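Local coordinates for protein photosystem II stability/assembly factor HCF136 (Cyanidioschyzon merolae, PDB 5OJ3) that is probably essential for photosystem II biogenesis, being required to form an early assembly intermediate that contains D2 and cytochrome b559, at residues A[118-123]-A[427-432]; A[125-130]-A[174-179]; A[179-184]-A[221-226]; A[276-281]-A[321-326]; A[368-373]-A[412-417]. All coordinates share one frame; numbering follows the deposited sequence.

Contact 1: A[118-123]-A[427-432]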
# COMPACT_ATOMS: atom_id res chain seq x y z
N SER A 118 2.68 16.02 11.47
CA SER A 118 3.36 15.05 10.62
C SER A 118 2.38 14.38 9.66
O SER A 118 1.17 14.34 9.91
CB SER A 118 4.06 14.01 11.49
OG SER A 118 4.29 12.81 10.81
N VAL A 119 2.90 13.83 8.56
CA VAL A 119 2.04 13.16 7.58
C VAL A 119 1.94 11.68 7.89
O VAL A 119 2.96 11.00 8.09
CB VAL A 119 2.49 13.41 6.12
CG1 VAL A 119 3.94 13.07 5.88
CG2 VAL A 119 1.57 12.63 5.15
N LEU A 120 0.70 11.18 7.93
CA LEU A 120 0.39 9.82 8.34
C LEU A 120 0.70 8.83 7.22
O LEU A 120 0.36 9.07 6.06
CB LEU A 120 -1.08 9.73 8.72
CG LEU A 120 -1.62 10.83 9.62
CD1 LEU A 120 -3.08 10.59 9.91
CD2 LEU A 120 -0.85 10.91 10.91
N PHE A 121 1.35 7.72 7.57
CA PHE A 121 1.78 6.76 6.56
C PHE A 121 1.09 5.41 6.62
O PHE A 121 0.89 4.80 5.57
CB PHE A 121 3.29 6.55 6.64
CG PHE A 121 4.05 7.47 5.75
CD1 PHE A 121 4.12 8.82 6.01
CD2 PHE A 121 4.65 6.99 4.59
CE1 PHE A 121 4.80 9.68 5.17
CE2 PHE A 121 5.33 7.84 3.74
CZ PHE A 121 5.41 9.18 4.04
N ASP A 122 0.72 4.92 7.80
CA ASP A 122 0.02 3.65 7.87
C ASP A 122 -0.68 3.51 9.21
O ASP A 122 -0.32 4.16 10.20
CB ASP A 122 0.96 2.46 7.63
CG ASP A 122 0.21 1.20 7.25
OD1 ASP A 122 -1.00 1.30 6.93
OD2 ASP A 122 0.81 0.10 7.29
N ILE A 123 -1.68 2.63 9.23
CA ILE A 123 -2.44 2.30 10.42
C ILE A 123 -2.84 0.83 10.32
O ILE A 123 -3.18 0.34 9.24
CB ILE A 123 -3.67 3.22 10.57
CG1 ILE A 123 -4.43 2.94 11.86
CG2 ILE A 123 -4.59 3.12 9.35
CD1 ILE A 123 -5.57 3.90 12.10
N GLY A 427 -1.10 15.84 9.35
CA GLY A 427 -1.83 15.16 10.41
C GLY A 427 -3.31 15.01 10.14
O GLY A 427 -4.09 15.00 11.09
N VAL A 428 -3.72 14.95 8.89
CA VAL A 428 -5.13 14.84 8.54
C VAL A 428 -5.49 13.36 8.51
O VAL A 428 -4.92 12.59 7.73
CB VAL A 428 -5.44 15.52 7.20
CG1 VAL A 428 -6.86 15.24 6.79
CG2 VAL A 428 -5.20 17.02 7.31
N LEU A 429 -6.44 12.96 9.37
CA LEU A 429 -6.94 11.60 9.39
C LEU A 429 -8.46 11.61 9.41
O LEU A 429 -9.07 12.26 10.26
CB LEU A 429 -6.41 10.84 10.61
CG LEU A 429 -7.18 9.65 11.17
CD1 LEU A 429 -7.08 8.50 10.20
CD2 LEU A 429 -6.55 9.26 12.50
N LEU A 430 -9.06 10.86 8.49
CA LEU A 430 -10.50 10.77 8.34
C LEU A 430 -10.93 9.35 8.64
O LEU A 430 -10.29 8.39 8.20
CB LEU A 430 -10.97 11.16 6.93
CG LEU A 430 -10.70 12.53 6.30
CD1 LEU A 430 -9.23 12.79 6.08
CD2 LEU A 430 -11.43 12.62 4.99
N LYS A 431 -12.02 9.21 9.39
CA LYS A 431 -12.53 7.91 9.80
C LYS A 431 -13.84 7.64 9.08
O LYS A 431 -14.65 8.55 8.89
CB LYS A 431 -12.74 7.86 11.32
CG LYS A 431 -13.76 6.83 11.76
CD LYS A 431 -13.65 6.50 13.23
CE LYS A 431 -14.45 5.25 13.55
NZ LYS A 431 -15.83 5.34 12.99
N PHE A 432 -14.03 6.40 8.66
CA PHE A 432 -15.12 6.06 7.76
C PHE A 432 -16.39 5.84 8.56
O PHE A 432 -16.38 5.22 9.62
CB PHE A 432 -14.80 4.81 6.94
CG PHE A 432 -15.86 4.45 5.95
CD1 PHE A 432 -16.19 5.33 4.93
CD2 PHE A 432 -16.52 3.24 6.03
CE1 PHE A 432 -17.17 5.00 4.01
CE2 PHE A 432 -17.50 2.91 5.12
CZ PHE A 432 -17.82 3.78 4.11
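The apolar part of this contact is carried by L120 and L429, whose side chains cross at about a right angle. L120 places CG anti to its carbonyl carbon (chi1 -46°), and its chain then runs on extended, so that the CD1 branch does the touching. CD1 of L120 lies 3.4 Å from CB of L429, meeting the root of that side chain, not its branched end. The same methyl sits 3.5 Å from O of V428, so it also covers the peptide between V428 and L429. The other branch, CD2 of L120, faces the backbone of G427 at 4.4 Å from its CA. The two segments come from the two ends of the chain: 118-123 enters strand 120-125, the first strand of one blade, while 427-432 contains strand 429-432 in the last blade of the seven-bladed β-propeller. That last sheet is completed by the N-terminal strand 109-111, which pairs with 429-432, the Velcro closure of propeller folds; L429 is hydrogen-bonded through its backbone to V112. Polar contact is slight. N of G427 gives a weak, bent hydrogen bond to O of S118 over 2.8 Å (118° at the hydrogen), where G427 turns with positive phi into the strand. OG of S118 is hydrogen-bonded elsewhere, to O of T138. Further along, F121 and D122 both face V136 as a classic β bulge in the edge strand of their sheet.

Contact 2: A[125-130]-A[174-179]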
# COMPACT_ATOMS: atom_id res chain seq x y z
N PHE A 125 -4.48 -2.67 12.99
CA PHE A 125 -5.17 -3.00 14.22
C PHE A 125 -4.84 -4.42 14.66
O PHE A 125 -4.75 -5.34 13.83
CB PHE A 125 -6.69 -2.85 14.04
CG PHE A 125 -7.16 -1.43 14.12
CD1 PHE A 125 -7.47 -0.85 15.34
CD2 PHE A 125 -7.29 -0.66 12.97
CE1 PHE A 125 -7.90 0.46 15.41
CE2 PHE A 125 -7.72 0.65 13.04
CZ PHE A 125 -8.02 1.21 14.26
N SER A 126 -4.66 -4.59 15.97
CA SER A 126 -4.45 -5.90 16.56
C SER A 126 -5.61 -6.85 16.26
O SER A 126 -6.77 -6.44 16.22
CB SER A 126 -4.25 -5.77 18.07
OG SER A 126 -4.60 -6.98 18.73
N GLN A 127 -5.28 -8.13 16.06
CA GLN A 127 -6.30 -9.14 15.80
C GLN A 127 -6.98 -9.62 17.08
O GLN A 127 -8.13 -10.06 17.03
CB GLN A 127 -5.68 -10.33 15.07
CG GLN A 127 -5.75 -10.27 13.56
CD GLN A 127 -5.26 -11.55 12.91
OE1 GLN A 127 -4.24 -12.11 13.31
NE2 GLN A 127 -6.00 -12.02 11.91
N LYS A 128 -6.29 -9.54 18.22
CA LYS A 128 -6.84 -10.06 19.46
C LYS A 128 -7.86 -9.10 20.06
O LYS A 128 -8.90 -9.55 20.57
CB LYS A 128 -5.70 -10.34 20.45
CG LYS A 128 -6.03 -10.16 21.92
CD LYS A 128 -5.20 -11.13 22.75
CE LYS A 128 -4.86 -10.57 24.12
NZ LYS A 128 -3.65 -11.22 24.69
N ASP A 129 -7.59 -7.80 20.01
CA ASP A 129 -8.58 -6.77 20.30
C ASP A 129 -8.71 -5.91 19.05
O ASP A 129 -7.84 -5.05 18.80
CB ASP A 129 -8.18 -5.94 21.52
CG ASP A 129 -9.26 -4.94 21.93
OD1 ASP A 129 -9.23 -4.50 23.10
OD2 ASP A 129 -10.19 -4.68 21.14
N PRO A 130 -9.76 -6.08 18.26
CA PRO A 130 -9.87 -5.36 16.97
C PRO A 130 -10.09 -3.86 17.11
O PRO A 130 -10.14 -3.17 16.09
CB PRO A 130 -11.07 -6.03 16.30
CG PRO A 130 -11.89 -6.57 17.43
CD PRO A 130 -10.91 -6.98 18.49
N SER A 174 2.16 -3.44 10.92
CA SER A 174 1.46 -4.65 10.49
C SER A 174 1.30 -5.61 11.67
O SER A 174 2.28 -5.89 12.37
CB SER A 174 2.20 -5.34 9.34
OG SER A 174 1.56 -6.55 8.97
N PHE A 175 0.09 -6.13 11.85
CA PHE A 175 -0.26 -6.98 12.98
C PHE A 175 -0.53 -8.41 12.53
O PHE A 175 -1.06 -8.66 11.45
CB PHE A 175 -1.50 -6.46 13.71
CG PHE A 175 -1.20 -5.61 14.91
CD1 PHE A 175 -0.95 -6.20 16.14
CD2 PHE A 175 -1.20 -4.23 14.82
CE1 PHE A 175 -0.68 -5.43 17.26
CE2 PHE A 175 -0.94 -3.45 15.93
CZ PHE A 175 -0.68 -4.05 17.15
N SER A 176 -0.17 -9.36 13.40
CA SER A 176 -0.65 -10.73 13.32
C SER A 176 -0.85 -11.22 14.75
O SER A 176 0.10 -11.27 15.53
CB SER A 176 0.33 -11.65 12.58
OG SER A 176 -0.13 -12.99 12.60
N GLY A 177 -2.09 -11.59 15.08
CA GLY A 177 -2.41 -11.92 16.45
C GLY A 177 -2.36 -10.68 17.32
O GLY A 177 -3.23 -9.81 17.24
N ASP A 178 -1.33 -10.59 18.16
CA ASP A 178 -1.02 -9.37 18.89
C ASP A 178 0.39 -8.88 18.60
O ASP A 178 0.85 -7.91 19.22
CB ASP A 178 -1.22 -9.59 20.40
CG ASP A 178 -1.54 -8.31 21.14
OD1 ASP A 178 -2.50 -7.62 20.75
OD2 ASP A 178 -0.83 -8.00 22.12
N GLU A 179 1.07 -9.52 17.66
CA GLU A 179 2.43 -9.18 17.27
C GLU A 179 2.40 -8.13 16.16
O GLU A 179 1.71 -8.31 15.15
CB GLU A 179 3.16 -10.44 16.80
CG GLU A 179 4.68 -10.38 16.81
CD GLU A 179 5.29 -11.76 16.60
OE1 GLU A 179 4.52 -12.71 16.32
OE2 GLU A 179 6.52 -11.89 16.70
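OG of S126 is held by three hydrogen bonds, one given and two received. It donates to OD1 of D178 over 3.0 Å, on the anti lone pair of that oxygen, and accepts weak bonds from N of K128 and N of D129 in its own loop. OG lies anti to the backbone N of S126 (chi1 156°), which turns it to the hairpin. O of G177 accepts from N of Q127 at 2.9 Å, in the carbonyl plane; the single N-H of K128 is shared between this oxygen, at 3.2 Å, and OG of S126, weakly to each. The extended side chain of Q127 then reaches back, and its OE1 accepts from N of G177 at 2.8 Å in a nearly straight bond (166°) on a lone pair. G177 is thus held at both its N and its O. It lies in the type II' turn S176-E179, the tight hairpin between strands 169-176 and 179-185 of one propeller blade, while 125-130 is the loop leaving strand 120-125 of the preceding one. Beside the polar cluster, S126 covers one face of the F175 ring: its CA stands 3.5 Å above the plane toward the rim, and its CB makes a CH-π contact 4.0 Å from the ring centroid. Apart from the D178 carboxylate the partners are neutral; NZ of K128 stays 5.0 Å from OD2 of D178, no salt bridge joins the segments, and directional bonds to the turn backbone dominate.

Contact 3: A[179-184]-A[221-226]; sequences EAWVIG and NCAEMV
A single aromatic contact supplies the apolar half of this junction. The methyl CB of A223 stands over one face of the W181 indole in a CH-π contact, 3.6 Å from the centroid of the six-membered ring and only 15° off its normal. W181 sets CG anti to its carbonyl carbon (chi1 -60°), which directs the indole toward strand 222-227, with the carbonyl carbon of N221 near the ring plane at its edge. No backbone pairing joins the two strands: 179-185 and 222-227 are each the second strand of adjacent propeller blades, so they meet through side chains, as neighbouring blades of this fold pack. V215 and A217, on the first strand of the A223 blade, also touch W181. The polar half belongs to E179. Its side chain runs out extended, CG anti to the backbone N, and OE1 accepts from N of N221 over 2.9 Å, close to straight (165°) and on the syn lone pair. Its second oxygen, OE2, makes a salt bridge with R191 on strand 188-192, so the carboxylate ties an arginine of its own blade to the backbone at N221, where the hairpin of the next blade turns with positive phi.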
# COMPACT_ATOMS: atom_id res chain seq x y z
N GLU A 179 1.07 -9.52 17.66
CA GLU A 179 2.43 -9.18 17.27
C GLU A 179 2.40 -8.13 16.16
O GLU A 179 1.71 -8.31 15.15
CB GLU A 179 3.16 -10.44 16.80
CG GLU A 179 4.68 -10.38 16.81
CD GLU A 179 5.29 -11.76 16.60
OE1 GLU A 179 4.52 -12.71 16.32
OE2 GLU A 179 6.52 -11.89 16.70
N ALA A 180 3.13 -7.04 16.35
CA ALA A 180 3.15 -5.93 15.40
C ALA A 180 4.56 -5.68 14.91
O ALA A 180 5.52 -5.80 15.67
CB ALA A 180 2.59 -4.66 16.03
N TRP A 181 4.69 -5.32 13.63
CA TRP A 181 5.96 -5.00 13.00
C TRP A 181 5.89 -3.61 12.40
O TRP A 181 4.91 -3.27 11.73
CB TRP A 181 6.33 -6.02 11.91
CG TRP A 181 6.44 -7.44 12.38
CD1 TRP A 181 5.43 -8.27 12.77
CD2 TRP A 181 7.65 -8.21 12.48
NE1 TRP A 181 5.92 -9.50 13.11
CE2 TRP A 181 7.28 -9.49 12.95
CE3 TRP A 181 9.00 -7.95 12.23
CZ2 TRP A 181 8.22 -10.50 13.16
CZ3 TRP A 181 9.93 -8.95 12.45
CH2 TRP A 181 9.53 -10.21 12.91
N VAL A 182 6.93 -2.81 12.63
CA VAL A 182 7.04 -1.45 12.09
C VAL A 182 8.37 -1.33 11.37
O VAL A 182 9.38 -1.88 11.81
CB VAL A 182 6.92 -0.38 13.19
CG1 VAL A 182 6.58 0.98 12.59
CG2 VAL A 182 5.89 -0.78 14.22
N ILE A 183 8.38 -0.60 10.25
CA ILE A 183 9.62 -0.26 9.56
C ILE A 183 9.61 1.23 9.25
O ILE A 183 8.56 1.88 9.23
CB ILE A 183 9.85 -1.08 8.27
CG1 ILE A 183 8.94 -0.60 7.14
CG2 ILE A 183 9.67 -2.56 8.52
CD1 ILE A 183 8.91 -1.53 5.95
N GLY A 184 10.80 1.77 9.01
CA GLY A 184 10.95 3.19 8.78
C GLY A 184 12.13 3.51 7.88
O GLY A 184 12.84 2.62 7.42
N ASN A 221 6.15 -14.87 15.30
CA ASN A 221 7.56 -14.68 14.99
C ASN A 221 7.84 -14.75 13.49
O ASN A 221 8.97 -15.03 13.08
CB ASN A 221 8.43 -15.70 15.73
CG ASN A 221 8.02 -15.88 17.18
OD1 ASN A 221 7.81 -14.90 17.90
ND2 ASN A 221 7.89 -17.13 17.62
N CYS A 222 6.84 -14.48 12.65
CA CYS A 222 6.94 -14.66 11.21
C CYS A 222 6.50 -13.39 10.50
O CYS A 222 5.47 -12.81 10.85
CB CYS A 222 6.08 -15.85 10.76
SG CYS A 222 6.30 -16.35 9.04
N ALA A 223 7.28 -12.96 9.51
CA ALA A 223 6.98 -11.75 8.77
C ALA A 223 7.76 -11.74 7.46
O ALA A 223 8.86 -12.28 7.38
CB ALA A 223 7.32 -10.49 9.59
N GLU A 224 7.16 -11.12 6.44
CA GLU A 224 7.79 -10.96 5.14
C GLU A 224 8.09 -9.49 4.88
O GLU A 224 7.21 -8.63 5.05
CB GLU A 224 6.90 -11.52 4.02
CG GLU A 224 6.96 -13.03 3.89
CD GLU A 224 6.14 -13.54 2.72
OE1 GLU A 224 5.55 -12.71 2.00
OE2 GLU A 224 6.08 -14.78 2.52
N MET A 225 9.32 -9.20 4.47
CA MET A 225 9.75 -7.84 4.15
C MET A 225 10.03 -7.71 2.66
O MET A 225 10.61 -8.62 2.04
CB MET A 225 11.00 -7.46 4.95
CG MET A 225 11.78 -6.29 4.36
SD MET A 225 13.21 -5.82 5.34
CE MET A 225 14.01 -7.41 5.50
N VAL A 226 9.63 -6.58 2.09
CA VAL A 226 9.94 -6.22 0.71
C VAL A 226 10.76 -4.94 0.74
O VAL A 226 10.45 -4.01 1.49
CB VAL A 226 8.67 -6.04 -0.13
CG1 VAL A 226 9.02 -5.77 -1.59
CG2 VAL A 226 7.79 -7.25 -0.00

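Contact 4: A[276-281]-A[321-326]; sequences SRDVHG and QNDATK
D278 forms an Asx turn where two loops meet, one from each of two adjacent blades of the β-propeller: segment 276-281 turns between strands 275-277 and 283-287; the loop 321-326 links strand 314-319 to strand 328-332. D278 and D323 lie side by side and point the same way, each with CG anti to its backbone N, their carboxylate planes 48° apart. OD1 of D278 stands 3.7 Å from OD1 of D323, and such closeness of like charges would be expected to raise the proton affinity of one of them. Each carboxylate also accepts hydrogen bonds. On D278, OD1 accepts from N of A324, modelled very short at 2.4 Å, on the syn lone pair, while OD2 closes the Asx turn with N of H280 at 2.6 Å, from above the carboxylate plane, and takes a weak bond from ND1 of H280. On D323, OD2 receives OG1 of T325, also from above its plane, and OD1 a weak bond from N of T325. The backbones add N of V279 to O of N322, 3.0 Å, with the donor out of the carbonyl plane. H280 crosses D323 obliquely, ring and carboxylate turned 63° apart, and directs its CE1 edge at OD1 of D323, 3.0 Å away. The H280 ring has CG1 of V279 on one face, 3.3 Å above its plane and over its centre.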
# COMPACT_ATOMS: atom_id res chain seq x y z
N SER A 276 2.32 -3.66 -2.72
CA SER A 276 1.26 -4.15 -1.86
C SER A 276 1.23 -5.66 -1.94
O SER A 276 1.65 -6.25 -2.95
CB SER A 276 -0.11 -3.57 -2.25
OG SER A 276 -0.54 -4.08 -3.49
N ARG A 277 0.73 -6.28 -0.88
CA ARG A 277 0.65 -7.73 -0.80
C ARG A 277 -0.80 -8.18 -0.84
O ARG A 277 -1.68 -7.57 -0.23
CB ARG A 277 1.32 -8.26 0.48
CG ARG A 277 1.52 -9.76 0.42
CD ARG A 277 2.49 -10.23 1.47
NE ARG A 277 2.38 -11.65 1.76
CZ ARG A 277 1.35 -12.23 2.35
NH1 ARG A 277 0.32 -11.53 2.79
NH2 ARG A 277 1.39 -13.53 2.56
N ASP A 278 -1.02 -9.27 -1.56
CA ASP A 278 -2.33 -9.84 -1.80
C ASP A 278 -2.73 -10.73 -0.62
O ASP A 278 -1.92 -11.06 0.26
CB ASP A 278 -2.27 -10.63 -3.11
CG ASP A 278 -3.53 -11.39 -3.42
OD1 ASP A 278 -4.41 -10.83 -4.10
OD2 ASP A 278 -3.64 -12.55 -2.98
N VAL A 279 -4.00 -11.13 -0.60
CA VAL A 279 -4.50 -11.93 0.51
C VAL A 279 -3.93 -13.34 0.46
O VAL A 279 -3.89 -14.03 1.49
CB VAL A 279 -6.04 -11.91 0.51
CG1 VAL A 279 -6.60 -12.99 -0.41
CG2 VAL A 279 -6.57 -12.02 1.91
N HIS A 280 -3.50 -13.80 -0.71
CA HIS A 280 -2.86 -15.10 -0.88
C HIS A 280 -1.34 -14.99 -1.02
O HIS A 280 -0.70 -15.96 -1.44
CB HIS A 280 -3.45 -15.84 -2.09
CG HIS A 280 -4.95 -15.90 -2.07
ND1 HIS A 280 -5.74 -15.14 -2.91
CD2 HIS A 280 -5.80 -16.64 -1.32
CE1 HIS A 280 -7.01 -15.41 -2.67
NE2 HIS A 280 -7.07 -16.32 -1.72
N GLY A 281 -0.76 -13.85 -0.67
CA GLY A 281 0.68 -13.68 -0.71
C GLY A 281 1.25 -13.22 -2.03
O GLY A 281 2.48 -13.19 -2.18
N GLN A 321 -9.76 -4.90 -3.50
CA GLN A 321 -9.96 -5.38 -2.13
C GLN A 321 -9.02 -6.54 -1.80
O GLN A 321 -9.43 -7.61 -1.35
CB GLN A 321 -11.43 -5.73 -1.86
CG GLN A 321 -12.20 -6.47 -2.95
CD GLN A 321 -13.67 -6.60 -2.61
OE1 GLN A 321 -14.08 -6.42 -1.47
NE2 GLN A 321 -14.49 -6.90 -3.62
N ASN A 322 -7.73 -6.28 -2.05
CA ASN A 322 -6.63 -7.12 -1.58
C ASN A 322 -6.73 -8.56 -2.07
O ASN A 322 -6.35 -9.50 -1.37
CB ASN A 322 -6.52 -7.08 -0.06
CG ASN A 322 -6.48 -5.67 0.49
OD1 ASN A 322 -5.90 -4.77 -0.13
ND2 ASN A 322 -7.09 -5.46 1.65
N ASP A 323 -7.23 -8.76 -3.28
CA ASP A 323 -7.31 -10.12 -3.83
C ASP A 323 -7.12 -10.06 -5.34
O ASP A 323 -7.92 -9.44 -6.05
CB ASP A 323 -8.64 -10.80 -3.49
CG ASP A 323 -8.65 -12.26 -3.91
OD1 ASP A 323 -7.57 -12.83 -4.17
OD2 ASP A 323 -9.75 -12.85 -4.00
N ALA A 324 -6.06 -10.71 -5.81
CA ALA A 324 -5.76 -10.75 -7.24
C ALA A 324 -6.80 -11.53 -8.04
O ALA A 324 -6.85 -11.37 -9.26
CB ALA A 324 -4.37 -11.35 -7.46
N THR A 325 -7.62 -12.36 -7.39
CA THR A 325 -8.69 -13.05 -8.10
C THR A 325 -9.87 -12.14 -8.43
O THR A 325 -10.75 -12.57 -9.19
CB THR A 325 -9.20 -14.24 -7.28
OG1 THR A 325 -10.17 -13.79 -6.32
CG2 THR A 325 -8.05 -14.93 -6.55
N LYS A 326 -9.90 -10.92 -7.90
CA LYS A 326 -10.91 -9.94 -8.28
C LYS A 326 -10.37 -8.86 -9.21
O LYS A 326 -11.16 -8.12 -9.81
CB LYS A 326 -11.53 -9.29 -7.03
CG LYS A 326 -11.64 -10.26 -5.84
CD LYS A 326 -12.09 -9.60 -4.54
CE LYS A 326 -12.73 -10.61 -3.58
NZ LYS A 326 -14.09 -11.10 -3.92

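Contact 5: A[368-373]-A[412-417]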
# COMPACT_ATOMS: atom_id res chain seq x y z
N ASP A 368 -4.65 7.07 -4.64
CA ASP A 368 -4.90 5.72 -4.15
C ASP A 368 -6.38 5.39 -4.32
O ASP A 368 -7.23 6.28 -4.28
CB ASP A 368 -4.48 5.56 -2.68
CG ASP A 368 -4.77 4.16 -2.15
OD1 ASP A 368 -5.07 4.03 -0.94
OD2 ASP A 368 -4.69 3.19 -2.94
N VAL A 369 -6.66 4.10 -4.50
CA VAL A 369 -8.01 3.59 -4.71
C VAL A 369 -8.24 2.44 -3.75
O VAL A 369 -7.36 1.59 -3.56
CB VAL A 369 -8.22 3.14 -6.17
CG1 VAL A 369 -9.54 2.39 -6.32
CG2 VAL A 369 -8.16 4.33 -7.11
N ALA A 370 -9.42 2.40 -3.13
CA ALA A 370 -9.75 1.38 -2.14
C ALA A 370 -11.21 0.99 -2.27
O ALA A 370 -12.08 1.86 -2.41
CB ALA A 370 -9.46 1.86 -0.72
N PHE A 371 -11.48 -0.31 -2.22
CA PHE A 371 -12.83 -0.84 -2.29
C PHE A 371 -13.35 -1.15 -0.89
O PHE A 371 -12.64 -1.73 -0.07
CB PHE A 371 -12.90 -2.11 -3.14
CG PHE A 371 -12.72 -1.88 -4.62
CD1 PHE A 371 -11.67 -1.12 -5.11
CD2 PHE A 371 -13.63 -2.41 -5.53
CE1 PHE A 371 -11.51 -0.91 -6.47
CE2 PHE A 371 -13.48 -2.20 -6.89
CZ PHE A 371 -12.43 -1.45 -7.36
N GLN A 372 -14.61 -0.77 -0.64
CA GLN A 372 -15.31 -1.20 0.57
C GLN A 372 -16.01 -2.53 0.35
O GLN A 372 -16.01 -3.38 1.24
CB GLN A 372 -16.30 -0.11 1.01
CG GLN A 372 -17.48 -0.60 1.84
CD GLN A 372 -18.49 0.50 2.07
OE1 GLN A 372 -18.65 1.40 1.25
NE2 GLN A 372 -19.18 0.45 3.21
N ASP A 373 -16.60 -2.72 -0.82
CA ASP A 373 -17.11 -4.01 -1.26
C ASP A 373 -17.03 -4.04 -2.78
O ASP A 373 -16.29 -3.25 -3.39
CB ASP A 373 -18.53 -4.24 -0.73
CG ASP A 373 -19.53 -3.23 -1.26
OD1 ASP A 373 -19.14 -2.06 -1.46
OD2 ASP A 373 -20.70 -3.60 -1.47
N ILE A 412 -5.88 5.35 1.44
CA ILE A 412 -7.13 4.83 1.98
C ILE A 412 -6.95 3.37 2.34
O ILE A 412 -6.35 2.60 1.58
CB ILE A 412 -8.31 5.02 1.00
CG1 ILE A 412 -8.25 6.40 0.35
CG2 ILE A 412 -9.64 4.80 1.71
CD1 ILE A 412 -9.46 6.73 -0.50
N LYS A 413 -7.48 2.98 3.50
CA LYS A 413 -7.34 1.62 4.03
C LYS A 413 -8.61 1.20 4.75
O LYS A 413 -9.04 1.88 5.68
CB LYS A 413 -6.13 1.54 4.97
CG LYS A 413 -5.69 0.15 5.34
CD LYS A 413 -4.51 0.22 6.27
CE LYS A 413 -3.82 -1.12 6.35
NZ LYS A 413 -2.35 -0.92 6.51
N PHE A 414 -9.20 0.10 4.32
CA PHE A 414 -10.34 -0.49 5.00
C PHE A 414 -9.91 -1.69 5.83
O PHE A 414 -8.91 -2.35 5.52
CB PHE A 414 -11.43 -0.91 4.01
CG PHE A 414 -12.19 0.23 3.40
CD1 PHE A 414 -11.61 1.04 2.44
CD2 PHE A 414 -13.49 0.51 3.81
CE1 PHE A 414 -12.30 2.10 1.89
CE2 PHE A 414 -14.19 1.56 3.26
CZ PHE A 414 -13.60 2.36 2.30
N PHE A 415 -10.68 -1.97 6.88
CA PHE A 415 -10.57 -3.19 7.68
C PHE A 415 -11.98 -3.76 7.74
O PHE A 415 -12.73 -3.48 8.67
CB PHE A 415 -10.00 -2.95 9.07
CG PHE A 415 -8.61 -2.39 9.08
CD1 PHE A 415 -8.37 -1.05 8.83
CD2 PHE A 415 -7.53 -3.22 9.34
CE1 PHE A 415 -7.09 -0.55 8.84
CE2 PHE A 415 -6.25 -2.72 9.35
CZ PHE A 415 -6.02 -1.38 9.11
N GLY A 416 -12.31 -4.58 6.75
CA GLY A 416 -13.69 -4.94 6.52
C GLY A 416 -14.43 -3.76 5.91
O GLY A 416 -13.89 -2.68 5.70
N SER A 417 -15.71 -3.98 5.63
CA SER A 417 -16.51 -2.96 4.97
C SER A 417 -17.04 -1.90 5.93
O SER A 417 -17.71 -0.96 5.48
CB SER A 417 -17.68 -3.60 4.22
OG SER A 417 -18.75 -3.90 5.09
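The F414 ring has the backbone of the opposing segment over one face: O of F371 stands 3.8 Å above its plane and CA of Q372 4.0 Å above it, both displaced toward the rim. CB of A370 meets the ring at its edge, 3.9 Å from CE1, and CB of Q372 comes to 3.5 Å from CE2. CG of F414 is anti to the carbonyl carbon (chi1 -73°), which lays the ring against the end of the facing strand where it bends into a loop. Next to it the methyl of A370 packs on I412, CB to CB 3.8 Å. Two hydrogen bonds close the ends. At one, OD1 of D368 takes the backbone N of I412 over 2.8 Å, almost straight (170°) and on its anti lone pair, so an amide at the edge of one sheet is satisfied by a side chain of the preceding blade. At the other, Q372, extended beyond CG, brings its CG near CB of S417, and NE2 donates to O of S417 at 3.0 Å, in the carbonyl plane. Strand parts 368-371 and 412-414 run nearly parallel, 17° apart, their axes 6.6 Å apart at closest. They belong to 366-371 and 409-414, the first strands of two adjacent propeller blades; 377-381 and 420-424 are their respective neighbours in the two sheets, and F432 on strand 429-432 meets F414 edge-to-face.

How the contacts relate
Together the contacts join neighbouring sheets around the propeller torus, with contact 1 bringing the two ends of the chain together. Contacts 2 and 3, centres 12 Å apart, share E179 and one blade: N of W181 probably donates a hydrogen bond to O of S174. Contact 1 meets contact 5 (centres 14 Å apart) through a salt bridge of 2.6 Å between D122 OD1 and K413 NZ. Contact 5 also packs on contact 4, 13 Å away between centres, where Q321 lies against F371. Contacts 3 and 4 are joined more loosely by the long, weak ion pair of E224 with R277. Contacts 1 and 4 lie on opposite sides of the chain's centre, 23 Å apart between centres.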